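Local coordinates for rhogap protein (Gallus gallus, PDB 1F7C) that stimulates GTP hydrolysis by the Rho-family GTPases RHOA and CDC42, this chain being the RhoGAP (BH) domain of the longer protein GRAF, at residues Ser39-Cys44 against Arg149-Leu154; Ile45-Thr50 against Lys95-Ala100; Lys70-Leu75 against Leu101-Arg106; Asn157-Val162 against Ala174-Val179; Glu206-Ile209 against Ile215-Thr218. All coordinates share one frame; numbering follows the deposited sequence.

Contact 1 of 5, residues Ser39-Cys44 against Arg149-Leu154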
# COMPACT_ATOMS: atom_id res chain seq x y z
N SER A 39 0.52 1.48 -14.15
CA SER A 39 0.53 0.28 -14.96
C SER A 39 1.14 -0.86 -14.14
O SER A 39 0.60 -1.96 -14.06
CB SER A 39 1.36 0.52 -16.22
OG SER A 39 1.59 -0.68 -16.94
N ILE A 40 2.28 -0.57 -13.52
CA ILE A 40 2.98 -1.54 -12.70
C ILE A 40 2.10 -2.01 -11.54
O ILE A 40 1.98 -3.21 -11.29
CB ILE A 40 4.28 -0.93 -12.14
CG1 ILE A 40 5.25 -0.66 -13.29
CG2 ILE A 40 4.90 -1.85 -11.10
CD1 ILE A 40 6.62 -0.19 -12.85
N ILE A 41 1.47 -1.07 -10.85
CA ILE A 41 0.61 -1.41 -9.73
C ILE A 41 -0.58 -2.27 -10.16
O ILE A 41 -0.88 -3.27 -9.51
CB ILE A 41 0.08 -0.14 -9.05
CG1 ILE A 41 1.23 0.58 -8.36
CG2 ILE A 41 -1.00 -0.51 -8.03
CD1 ILE A 41 1.85 -0.21 -7.24
N LYS A 42 -1.24 -1.88 -11.24
CA LYS A 42 -2.39 -2.63 -11.74
C LYS A 42 -2.02 -4.05 -12.19
O LYS A 42 -2.74 -5.00 -11.91
CB LYS A 42 -3.07 -1.88 -12.88
CG LYS A 42 -3.81 -0.65 -12.42
CD LYS A 42 -4.55 0.05 -13.56
CE LYS A 42 -3.59 0.64 -14.58
NZ LYS A 42 -4.32 1.47 -15.59
N LYS A 43 -0.90 -4.19 -12.89
CA LYS A 43 -0.47 -5.49 -13.36
C LYS A 43 -0.16 -6.40 -12.17
O LYS A 43 -0.43 -7.60 -12.20
CB LYS A 43 0.76 -5.37 -14.24
CG LYS A 43 0.55 -4.65 -15.56
CD LYS A 43 1.87 -4.56 -16.32
CE LYS A 43 1.74 -3.76 -17.62
NZ LYS A 43 0.78 -4.38 -18.59
N CYS A 44 0.42 -5.82 -11.12
CA CYS A 44 0.77 -6.59 -9.93
C CYS A 44 -0.45 -6.93 -9.10
O CYS A 44 -0.56 -8.04 -8.57
CB CYS A 44 1.77 -5.82 -9.07
SG CYS A 44 3.44 -5.76 -9.75
N ARG A 149 -3.71 9.98 -4.27
CA ARG A 149 -5.00 9.46 -3.82
C ARG A 149 -5.41 8.24 -4.65
O ARG A 149 -5.81 7.20 -4.10
CB ARG A 149 -6.07 10.56 -3.91
CG ARG A 149 -7.48 10.07 -3.59
CD ARG A 149 -8.54 11.18 -3.47
NE ARG A 149 -8.47 12.14 -4.57
CZ ARG A 149 -7.74 13.25 -4.53
NH1 ARG A 149 -7.01 13.53 -3.45
NH2 ARG A 149 -7.70 14.07 -5.58
N GLN A 150 -5.28 8.36 -5.96
CA GLN A 150 -5.65 7.28 -6.86
C GLN A 150 -4.87 6.00 -6.64
O GLN A 150 -5.46 4.93 -6.56
CB GLN A 150 -5.48 7.72 -8.31
CG GLN A 150 -6.77 8.12 -8.99
CD GLN A 150 -6.57 8.43 -10.47
OE1 GLN A 150 -5.89 7.68 -11.18
NE2 GLN A 150 -7.15 9.54 -10.93
N MET A 151 -3.54 6.09 -6.57
CA MET A 151 -2.74 4.90 -6.36
C MET A 151 -3.03 4.32 -4.99
O MET A 151 -3.12 3.11 -4.83
CB MET A 151 -1.26 5.22 -6.47
CG MET A 151 -0.43 3.97 -6.51
SD MET A 151 1.21 4.28 -7.12
CE MET A 151 0.85 4.57 -8.84
N LEU A 152 -3.18 5.20 -4.01
CA LEU A 152 -3.47 4.79 -2.65
C LEU A 152 -4.82 4.04 -2.63
O LEU A 152 -5.03 3.10 -1.85
CB LEU A 152 -3.53 6.03 -1.76
CG LEU A 152 -3.52 5.83 -0.26
CD1 LEU A 152 -2.22 5.15 0.18
CD2 LEU A 152 -3.68 7.18 0.42
N HIS A 153 -5.74 4.47 -3.48
CA HIS A 153 -7.06 3.87 -3.56
C HIS A 153 -6.98 2.43 -4.08
O HIS A 153 -7.58 1.52 -3.51
CB HIS A 153 -7.97 4.70 -4.47
CG HIS A 153 -9.40 4.25 -4.46
ND1 HIS A 153 -10.36 4.79 -5.29
CD2 HIS A 153 -10.04 3.32 -3.71
CE1 HIS A 153 -11.52 4.22 -5.05
NE2 HIS A 153 -11.36 3.33 -4.09
N LEU A 154 -6.25 2.23 -5.17
CA LEU A 154 -6.08 0.90 -5.76
C LEU A 154 -5.43 -0.03 -4.76
O LEU A 154 -5.83 -1.18 -4.64
CB LEU A 154 -5.18 0.96 -7.00
CG LEU A 154 -5.67 1.69 -8.24
CD1 LEU A 154 -4.54 1.76 -9.27
CD2 LEU A 154 -6.87 0.98 -8.82
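Ile41 and Lys42 face Met151 and Leu154 across two helical segments that run almost parallel, their directions differing by 9° and their short axes 10.8 Å apart at the closest. The pair belongs to the all-helical RhoGAP fold, where helix 35-51 lies beside helix 146-164. Side chains fill the gap between the well-separated backbones, and the two segments bury 163 Å² together. Ile41 starts out toward the opposite helix. Met151 leaves its backbone less directly and compensates by length: it is extended through chi1 and chi2, then bends at chi3 (-71°), which lays both its sulfur and its terminal methyl against one carbon of Ile41. These two side chains meet at about a right angle. Tyr104 of helix 94-106 packs on both of them, so a third helix closes over this buried half of the contact. The other half lies toward solvent. Here Leu154 points at helix 35-51 and touches the aliphatic part of Lys42, whose CG is 4.0 Å from Leu154 CD1; the same methyl lies more loosely near Ile41 CG2. In the buried half, Ile41 CG1 stands 3.9 Å from Met151 SD and 4.0 Å from Met151 CE.

Contact 2 of 5, residues Ile45-Thr50 against Lys95-Ala100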
# COMPACT_ATOMS: atom_id res chain seq x y z
N ILE A 45 -1.38 -5.99 -8.98
CA ILE A 45 -2.59 -6.23 -8.20
C ILE A 45 -3.39 -7.35 -8.85
O ILE A 45 -3.84 -8.27 -8.18
CB ILE A 45 -3.48 -4.97 -8.13
CG1 ILE A 45 -2.82 -3.91 -7.26
CG2 ILE A 45 -4.85 -5.32 -7.58
CD1 ILE A 45 -2.18 -4.47 -6.04
N HIS A 46 -3.55 -7.25 -10.16
CA HIS A 46 -4.31 -8.23 -10.91
C HIS A 46 -3.77 -9.64 -10.80
O HIS A 46 -4.54 -10.59 -10.63
CB HIS A 46 -4.38 -7.83 -12.38
CG HIS A 46 -5.18 -8.78 -13.21
ND1 HIS A 46 -4.61 -9.85 -13.87
CD2 HIS A 46 -6.51 -8.87 -13.43
CE1 HIS A 46 -5.57 -10.56 -14.45
NE2 HIS A 46 -6.73 -9.99 -14.20
N ALA A 47 -2.45 -9.79 -10.89
CA ALA A 47 -1.84 -11.11 -10.81
C ALA A 47 -2.02 -11.74 -9.43
O ALA A 47 -2.33 -12.93 -9.30
CB ALA A 47 -0.35 -11.03 -11.16
N VAL A 48 -1.81 -10.94 -8.39
CA VAL A 48 -1.96 -11.45 -7.04
C VAL A 48 -3.40 -11.88 -6.80
O VAL A 48 -3.64 -12.94 -6.25
CB VAL A 48 -1.53 -10.37 -5.99
CG1 VAL A 48 -1.90 -10.81 -4.58
CG2 VAL A 48 -0.03 -10.17 -6.06
N GLU A 49 -4.36 -11.08 -7.24
CA GLU A 49 -5.74 -11.43 -7.02
C GLU A 49 -6.23 -12.62 -7.82
O GLU A 49 -6.89 -13.50 -7.27
CB GLU A 49 -6.65 -10.23 -7.26
CG GLU A 49 -6.34 -9.08 -6.35
CD GLU A 49 -7.38 -8.00 -6.41
OE1 GLU A 49 -8.14 -7.99 -7.40
OE2 GLU A 49 -7.45 -7.16 -5.48
N THR A 50 -5.90 -12.67 -9.11
CA THR A 50 -6.35 -13.78 -9.96
C THR A 50 -5.62 -15.11 -9.77
O THR A 50 -6.13 -16.14 -10.20
CB THR A 50 -6.31 -13.41 -11.48
OG1 THR A 50 -5.00 -12.97 -11.84
CG2 THR A 50 -7.33 -12.34 -11.80
N LYS A 95 5.74 -14.37 -4.94
CA LYS A 95 6.66 -13.70 -4.03
C LYS A 95 7.46 -12.63 -4.80
O LYS A 95 7.82 -11.59 -4.27
CB LYS A 95 7.62 -14.73 -3.41
CG LYS A 95 8.45 -15.49 -4.46
CD LYS A 95 9.03 -16.80 -3.93
CE LYS A 95 9.95 -16.61 -2.73
NZ LYS A 95 10.58 -17.89 -2.28
N THR A 96 7.72 -12.92 -6.07
CA THR A 96 8.46 -12.02 -6.95
C THR A 96 7.60 -10.82 -7.35
O THR A 96 8.08 -9.68 -7.39
CB THR A 96 8.91 -12.76 -8.24
OG1 THR A 96 9.80 -13.82 -7.89
CG2 THR A 96 9.60 -11.81 -9.19
N ILE A 97 6.34 -11.09 -7.65
CA ILE A 97 5.40 -10.06 -8.05
C ILE A 97 5.01 -9.11 -6.91
O ILE A 97 4.78 -7.92 -7.14
CB ILE A 97 4.13 -10.70 -8.66
CG1 ILE A 97 4.52 -11.45 -9.94
CG2 ILE A 97 3.05 -9.63 -8.92
CD1 ILE A 97 3.42 -12.30 -10.54
N THR A 98 4.93 -9.63 -5.68
CA THR A 98 4.57 -8.77 -4.55
C THR A 98 5.78 -7.96 -4.12
O THR A 98 5.65 -6.84 -3.62
CB THR A 98 4.06 -9.57 -3.32
OG1 THR A 98 5.08 -10.45 -2.85
CG2 THR A 98 2.82 -10.38 -3.69
N SER A 99 6.97 -8.52 -4.31
CA SER A 99 8.19 -7.81 -3.95
C SER A 99 8.43 -6.69 -4.95
O SER A 99 8.91 -5.62 -4.58
CB SER A 99 9.38 -8.77 -3.92
OG SER A 99 9.40 -9.49 -2.69
N ALA A 100 8.06 -6.92 -6.21
CA ALA A 100 8.22 -5.91 -7.24
C ALA A 100 7.39 -4.70 -6.86
O ALA A 100 7.85 -3.56 -6.95
CB ALA A 100 7.78 -6.45 -8.58
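Val48 and Ala47 pack on Thr98 and Ile97 where helix 35-51 passes helix 94-106, the segment axes 9.8 Å apart at their closest and inclined at 144°, closer to antiparallel than to perpendicular. The contacts between the segments are made by carbon atoms. Val48 CG2 meets Thr98 CG2 at 3.7 Å, the two side chains roughly perpendicular, while Ile97 reaches out with its CD1 to Ala47 CB, 4.0 Å away. Ile97 CG2 adds a looser touch on the Val48 methyl.

The hydroxyls nearby turn to their own helices. With chi1 at 61°, Thr98 holds OG1 between its own N and carbonyl carbon, where backbone carbonyls of its own helix lie within weak hydrogen-bonding reach, among them Ile94 O, and leaves its methyl for Val48. Thr50, at the end of segment 45-50, returns both OG1 (2.7 Å) and N to His46 O, from opposite faces of the carbonyl plane.

Tyr59, next in sequence to the predicted arginine finger Arg60, touches both Val48 and Thr98, and the side chains of Thr98 and Arg60 are about 8 Å apart. A threonine that offers carbon and keeps its hydroxyl on its own helix implies that fit of shape, without directional bonds, joins these helices near the probable catalytic loop.

Contact 3 of 5, residues Lys70-Leu75 against Leu101-Arg106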
# COMPACT_ATOMS: atom_id res chain seq x y z
N LYS A 70 14.58 -7.93 -12.27
CA LYS A 70 14.40 -8.32 -13.66
C LYS A 70 12.96 -8.11 -14.13
O LYS A 70 12.73 -7.72 -15.27
CB LYS A 70 14.80 -9.79 -13.86
CG LYS A 70 14.77 -10.21 -15.32
CD LYS A 70 15.27 -11.64 -15.50
CE LYS A 70 15.19 -12.05 -16.97
NZ LYS A 70 15.65 -13.45 -17.17
N LEU A 71 12.00 -8.36 -13.25
CA LEU A 71 10.60 -8.16 -13.60
C LEU A 71 10.35 -6.67 -13.70
O LEU A 71 9.67 -6.19 -14.62
CB LEU A 71 9.67 -8.79 -12.55
CG LEU A 71 8.17 -8.48 -12.65
CD1 LEU A 71 7.65 -8.85 -14.02
CD2 LEU A 71 7.42 -9.23 -11.57
N LEU A 72 10.92 -5.92 -12.76
CA LEU A 72 10.78 -4.47 -12.74
C LEU A 72 11.25 -3.86 -14.06
O LEU A 72 10.51 -3.11 -14.70
CB LEU A 72 11.56 -3.87 -11.58
CG LEU A 72 10.87 -3.97 -10.22
CD1 LEU A 72 11.76 -3.43 -9.12
CD2 LEU A 72 9.57 -3.18 -10.28
N SER A 73 12.47 -4.19 -14.46
CA SER A 73 13.04 -3.67 -15.70
C SER A 73 12.13 -3.93 -16.89
O SER A 73 12.10 -3.15 -17.84
CB SER A 73 14.42 -4.29 -15.95
OG SER A 73 14.32 -5.69 -16.15
N ILE A 74 11.39 -5.03 -16.85
CA ILE A 74 10.48 -5.35 -17.94
C ILE A 74 9.19 -4.55 -17.82
O ILE A 74 8.53 -4.26 -18.82
CB ILE A 74 10.13 -6.85 -17.96
CG1 ILE A 74 11.40 -7.68 -18.14
CG2 ILE A 74 9.13 -7.15 -19.08
CD1 ILE A 74 11.16 -9.17 -18.20
N LEU A 75 8.83 -4.20 -16.59
CA LEU A 75 7.60 -3.45 -16.33
C LEU A 75 7.76 -1.95 -16.57
O LEU A 75 6.78 -1.23 -16.65
CB LEU A 75 7.13 -3.68 -14.89
CG LEU A 75 6.69 -5.09 -14.48
CD1 LEU A 75 6.38 -5.12 -12.99
CD2 LEU A 75 5.46 -5.49 -15.28
N LEU A 101 6.16 -4.96 -6.43
CA LEU A 101 5.25 -3.90 -6.03
C LEU A 101 5.79 -3.08 -4.87
O LEU A 101 5.72 -1.85 -4.88
CB LEU A 101 3.88 -4.50 -5.68
CG LEU A 101 2.77 -3.53 -5.26
CD1 LEU A 101 1.42 -4.09 -5.65
CD2 LEU A 101 2.84 -3.27 -3.76
N LYS A 102 6.35 -3.75 -3.86
CA LYS A 102 6.88 -3.03 -2.70
C LYS A 102 8.14 -2.21 -3.01
O LYS A 102 8.27 -1.08 -2.54
CB LYS A 102 7.16 -4.00 -1.55
CG LYS A 102 5.95 -4.76 -1.05
CD LYS A 102 6.18 -5.37 0.32
CE LYS A 102 7.38 -6.30 0.34
NZ LYS A 102 7.72 -6.73 1.73
N THR A 103 9.06 -2.77 -3.79
CA THR A 103 10.28 -2.03 -4.11
C THR A 103 9.97 -0.82 -5.00
O THR A 103 10.61 0.22 -4.87
CB THR A 103 11.34 -2.94 -4.80
OG1 THR A 103 10.87 -3.34 -6.09
CG2 THR A 103 11.61 -4.17 -3.95
N TYR A 104 8.98 -0.95 -5.89
CA TYR A 104 8.58 0.17 -6.74
C TYR A 104 8.13 1.33 -5.86
O TYR A 104 8.39 2.49 -6.16
CB TYR A 104 7.43 -0.21 -7.67
CG TYR A 104 6.68 1.00 -8.21
CD1 TYR A 104 7.16 1.72 -9.30
CD2 TYR A 104 5.52 1.45 -7.58
CE1 TYR A 104 6.51 2.87 -9.75
CE2 TYR A 104 4.86 2.61 -8.02
CZ TYR A 104 5.36 3.31 -9.10
OH TYR A 104 4.73 4.47 -9.52
N LEU A 105 7.42 1.00 -4.78
CA LEU A 105 6.92 2.01 -3.85
C LEU A 105 8.04 2.69 -3.07
O LEU A 105 7.94 3.86 -2.71
CB LEU A 105 5.91 1.39 -2.89
CG LEU A 105 4.54 1.07 -3.48
CD1 LEU A 105 3.68 0.33 -2.47
CD2 LEU A 105 3.86 2.37 -3.90
N ARG A 106 9.11 1.94 -2.79
CA ARG A 106 10.24 2.49 -2.06
C ARG A 106 11.18 3.28 -2.98
O ARG A 106 12.07 3.98 -2.51
CB ARG A 106 10.99 1.36 -1.35
CG ARG A 106 10.19 0.71 -0.23
CD ARG A 106 11.09 0.02 0.78
NE ARG A 106 11.74 -1.16 0.23
CZ ARG A 106 11.21 -2.38 0.22
NH1 ARG A 106 10.00 -2.58 0.73
NH2 ARG A 106 11.88 -3.39 -0.31
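Tyr104 meets Leu72 through CB and not through its flat ring: Leu72 CD2 lies 4.5 Å from Tyr104 CB, and from there chi1 of 160° carries the ring away from helix 65-76. The ring turns into the core between helices, and its OH is hydrogen-bonded to Gln32 O. The other flat group, the guanidinium of Arg106, folds back over its own helix, with Lys102 O 3.9 Å above one face and away from its centre.

The tighter half of the contact is between Leu72 and Thr103, whose CB atoms both point across the gap. Leu72 CD1 comes within 3.2 Å of Thr103 OG1, a close approach for a methyl and an oxygen, and Leu72 CG follows at 4.2 Å. Thr103 places this oxygen between its backbone N and carbonyl carbon (chi1 67°). In that position the hydroxyl is hydrogen-bonded to Ala100 O, about one turn earlier, and more weakly to Ser99 O, so its polarity is met within helix 94-106 even though a methyl covers it. Leu72 thus sits with one methyl on Thr103 and the other by Tyr104.

Only 103 Å² is buried between these segments, but neighbouring side chains extend the packing. Leu71 packs on Ala100 and Ile97 of helix 94-106, and Leu75 on Ile40 and Lys43 of helix 35-51. Beyond, Lys102 and Leu105 reach helix 173-184, so helix 94-106 touches helices 65-76, 35-51 and 173-184 in the all-helical RhoGAP domain.

Contact 4 of 5, residues Asn157-Val162 against Ala174-Val179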
# COMPACT_ATOMS: atom_id res chain seq x y z
N ASN A 157 -7.88 -0.91 -1.65
CA ASN A 157 -8.99 -1.74 -2.09
C ASN A 157 -8.48 -3.18 -2.20
O ASN A 157 -9.12 -4.12 -1.73
CB ASN A 157 -9.48 -1.26 -3.46
CG ASN A 157 -10.58 -2.12 -4.03
OD1 ASN A 157 -11.74 -2.00 -3.65
ND2 ASN A 157 -10.22 -3.01 -4.94
N HIS A 158 -7.29 -3.32 -2.79
CA HIS A 158 -6.64 -4.61 -2.99
C HIS A 158 -6.23 -5.28 -1.69
O HIS A 158 -6.41 -6.50 -1.52
CB HIS A 158 -5.41 -4.45 -3.90
CG HIS A 158 -4.50 -5.64 -3.90
ND1 HIS A 158 -4.81 -6.83 -4.53
CD2 HIS A 158 -3.29 -5.84 -3.31
CE1 HIS A 158 -3.84 -7.70 -4.33
NE2 HIS A 158 -2.91 -7.13 -3.59
N LEU A 159 -5.67 -4.51 -0.76
CA LEU A 159 -5.24 -5.07 0.52
C LEU A 159 -6.44 -5.54 1.35
O LEU A 159 -6.32 -6.51 2.09
CB LEU A 159 -4.41 -4.05 1.32
CG LEU A 159 -3.05 -3.66 0.71
CD1 LEU A 159 -2.31 -2.78 1.69
CD2 LEU A 159 -2.23 -4.90 0.41
N ALA A 160 -7.58 -4.87 1.22
CA ALA A 160 -8.79 -5.26 1.96
C ALA A 160 -9.24 -6.66 1.53
O ALA A 160 -9.75 -7.44 2.34
CB ALA A 160 -9.92 -4.26 1.70
N LYS A 161 -9.04 -6.97 0.25
CA LYS A 161 -9.39 -8.26 -0.32
C LYS A 161 -8.40 -9.29 0.17
O LYS A 161 -8.77 -10.43 0.47
CB LYS A 161 -9.35 -8.21 -1.84
CG LYS A 161 -10.46 -7.44 -2.50
CD LYS A 161 -10.32 -7.56 -4.00
CE LYS A 161 -11.32 -6.72 -4.73
NZ LYS A 161 -11.18 -6.99 -6.20
N VAL A 162 -7.13 -8.90 0.23
CA VAL A 162 -6.09 -9.80 0.71
C VAL A 162 -6.40 -10.16 2.15
O VAL A 162 -6.36 -11.34 2.52
CB VAL A 162 -4.69 -9.13 0.68
CG1 VAL A 162 -3.70 -9.96 1.49
CG2 VAL A 162 -4.20 -8.98 -0.75
N ALA A 174 -3.85 -6.11 10.53
CA ALA A 174 -2.71 -5.76 11.35
C ALA A 174 -1.39 -6.19 10.70
O ALA A 174 -0.43 -5.42 10.68
CB ALA A 174 -2.85 -6.38 12.73
N ASN A 175 -1.34 -7.41 10.17
CA ASN A 175 -0.13 -7.90 9.51
C ASN A 175 0.21 -7.10 8.25
O ASN A 175 1.38 -6.93 7.91
CB ASN A 175 -0.27 -9.37 9.12
CG ASN A 175 -0.18 -10.31 10.31
OD1 ASN A 175 0.23 -9.91 11.40
ND2 ASN A 175 -0.57 -11.56 10.10
N LEU A 176 -0.80 -6.62 7.54
CA LEU A 176 -0.53 -5.84 6.35
C LEU A 176 -0.04 -4.46 6.76
O LEU A 176 0.80 -3.86 6.10
CB LEU A 176 -1.79 -5.77 5.47
CG LEU A 176 -2.15 -7.13 4.85
CD1 LEU A 176 -3.54 -7.09 4.22
CD2 LEU A 176 -1.10 -7.51 3.81
N GLY A 177 -0.57 -3.96 7.87
CA GLY A 177 -0.16 -2.65 8.36
C GLY A 177 1.33 -2.60 8.67
O GLY A 177 2.00 -1.60 8.41
N VAL A 178 1.85 -3.69 9.23
CA VAL A 178 3.27 -3.78 9.56
C VAL A 178 4.14 -3.74 8.32
O VAL A 178 5.21 -3.14 8.33
CB VAL A 178 3.58 -5.09 10.35
CG1 VAL A 178 5.07 -5.40 10.31
CG2 VAL A 178 3.13 -4.94 11.80
N VAL A 179 3.69 -4.39 7.25
CA VAL A 179 4.45 -4.42 6.01
C VAL A 179 4.38 -3.12 5.23
O VAL A 179 5.37 -2.69 4.65
CB VAL A 179 3.95 -5.53 5.07
CG1 VAL A 179 4.74 -5.50 3.77
CG2 VAL A 179 4.08 -6.88 5.73
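Val162, whose backbone N is hydrogen-bonded to His158 O at 3.1 Å, turns one of its methyls to Leu176 of helix 173-184. Its two branches serve different neighbours. CG2 lies over one face of the His158 ring, 3.5 Å above the plane and off the ring centre, whereas CG1 is directed across the gap and stands 4.0 Å from Leu176 CD1.

Leu176 alone makes the contact for segment 174-179. Its CB points to helix 146-164, and with chi2 at 169° the chain continues outward to CD1, which lies against both Leu159 and Val162, two residues spaced three apart along one helical face. There the methyl lies 3.5 Å from Leu159 O and 4.3 Å from Leu159 CB. The CA atoms of Leu159 and Leu176 are 7.5 Å apart, close enough for a single leucine to span the gap.

The histidine beneath Val162 is itself held at both ring nitrogens: ND1 is hydrogen-bonded to Glu49 OE2 and NE2 to Tyr59 OH. The side chain of Asn175, next to Leu176, touches Arg60, the predicted arginine finger, and the side chains of Leu176 and Arg60 are about 7 Å apart. The contact belongs to the helical core of the RhoGAP fold, beside the loop that carries the predicted arginine finger.

Contact 5 of 5, residues Glu206-Ile209 against Ile215-Thr218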
# COMPACT_ATOMS: atom_id res chain seq x y z
N GLU A 206 -3.88 0.51 8.69
CA GLU A 206 -4.98 -0.30 9.16
C GLU A 206 -6.31 0.41 8.96
O GLU A 206 -7.27 -0.18 8.48
CB GLU A 206 -4.82 -0.65 10.63
CG GLU A 206 -3.74 -1.67 10.93
CD GLU A 206 -3.70 -2.00 12.40
OE1 GLU A 206 -4.73 -1.79 13.07
OE2 GLU A 206 -2.65 -2.48 12.88
N ILE A 207 -6.36 1.68 9.35
CA ILE A 207 -7.57 2.46 9.20
C ILE A 207 -7.97 2.59 7.73
O ILE A 207 -9.14 2.50 7.39
CB ILE A 207 -7.40 3.86 9.81
CG1 ILE A 207 -7.27 3.75 11.33
CG2 ILE A 207 -8.60 4.74 9.45
CD1 ILE A 207 -6.78 5.03 12.02
N LEU A 208 -6.99 2.79 6.87
CA LEU A 208 -7.25 2.93 5.44
C LEU A 208 -7.76 1.65 4.80
O LEU A 208 -8.55 1.70 3.86
CB LEU A 208 -6.00 3.41 4.70
CG LEU A 208 -5.61 4.87 4.94
CD1 LEU A 208 -4.37 5.20 4.14
CD2 LEU A 208 -6.76 5.78 4.54
N ILE A 209 -7.31 0.50 5.31
CA ILE A 209 -7.74 -0.79 4.78
C ILE A 209 -9.18 -1.08 5.24
O ILE A 209 -10.04 -1.44 4.43
CB ILE A 209 -6.82 -1.95 5.27
CG1 ILE A 209 -5.43 -1.79 4.66
CG2 ILE A 209 -7.42 -3.31 4.90
CD1 ILE A 209 -4.40 -2.77 5.22
N ILE A 215 -13.81 6.10 2.91
CA ILE A 215 -12.75 7.07 2.69
C ILE A 215 -12.50 7.45 1.23
O ILE A 215 -12.37 8.64 0.93
CB ILE A 215 -11.43 6.60 3.33
CG1 ILE A 215 -11.52 6.77 4.85
CG2 ILE A 215 -10.25 7.38 2.74
CD1 ILE A 215 -10.42 6.07 5.59
N PHE A 216 -12.43 6.47 0.34
CA PHE A 216 -12.15 6.78 -1.06
C PHE A 216 -13.35 6.99 -1.98
O PHE A 216 -13.22 7.66 -3.01
CB PHE A 216 -11.25 5.71 -1.68
CG PHE A 216 -9.90 5.61 -1.06
CD1 PHE A 216 -9.65 4.70 -0.03
CD2 PHE A 216 -8.86 6.45 -1.48
CE1 PHE A 216 -8.41 4.63 0.58
CE2 PHE A 216 -7.60 6.38 -0.88
CZ PHE A 216 -7.38 5.48 0.15
N ASN A 217 -14.51 6.45 -1.64
CA ASN A 217 -15.66 6.62 -2.53
C ASN A 217 -16.63 7.73 -2.17
O ASN A 217 -17.57 7.98 -2.91
CB ASN A 217 -16.41 5.30 -2.67
CG ASN A 217 -15.54 4.21 -3.28
OD1 ASN A 217 -14.75 4.47 -4.18
ND2 ASN A 217 -15.70 2.98 -2.79
N THR A 218 -16.38 8.42 -1.06
CA THR A 218 -17.25 9.52 -0.65
C THR A 218 -16.40 10.72 -0.23
O THR A 218 -15.23 10.57 0.14
CB THR A 218 -18.14 9.12 0.55
OG1 THR A 218 -17.41 9.33 1.77
CG2 THR A 218 -18.55 7.65 0.46
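Leu208 and Ile215 come together nearly perpendicular, each using one terminal methyl, with Leu208 CD2 3.8 Å from Ile215 CD1. Ile215 aims straight at helix 198-210: its CB points that way, and an extended chi2 (167°) carries CD1 on to the helix surface. Leu208 sets out along the flank of its helix and only its end swings in. Between them these two residues supply most of the 161 Å² buried here. Ile215 CD1 also lies over the backbone of the same turn, 4.2 Å from Ile207 O, with Ile207 CG2 slightly farther off; the end of Ile207 leads away.

Phe216 approaches from the next position with its ring edge. Leu208 O lies near the ring plane, 4.4 Å from Phe216 CE1, and Leu208 CD2 is as far from Phe216 CZ. Ile215 CG2 sits 3.9 Å above one face of the ring, nearer its margin than its middle, so consecutive residues of helix 212-217 brace each other while both meet Leu208. The ring is also stacked with His153 of helix 146-164, and Val141 of helix 130-141 touches both Phe216 and Leu208.

Helices 198-210 and 212-217 are thus two consecutive helices, with a break at Asn211, that pack against each other at the end of the RhoGAP domain, after which Thr218 leaves the helical conformation. The contact is made by branched aliphatic groups and one aromatic edge. The carbonyl near that edge would at most add a faint electrostatic attraction, which suggests that close apolar packing, more than directional bonds, joins these two helices.

In the fold
From the N terminus, helix 35-51 enters two contacts in turn: residues 39-44 pair with the distant helix 146-164, residues 45-50 with helix 94-106, nearer in the chain. Contact 1 therefore closes a long, mainly helical loop, and contacts 2 and 3 are nested inside it. Those two cross, since helix 65-76 leaves between the segments of contact 2 and pairs with the later part of helix 94-106. Contact 4 follows in series, closing a short loop from helix 146-164 to helix 173-184, and contact 5 closes a still shorter loop between the last two helices. Helix 146-164, shared by contacts 1 and 4, links the N-terminal helices to the C-terminal ones, with contacts 3 and 5 on opposite sides of the chain's centre.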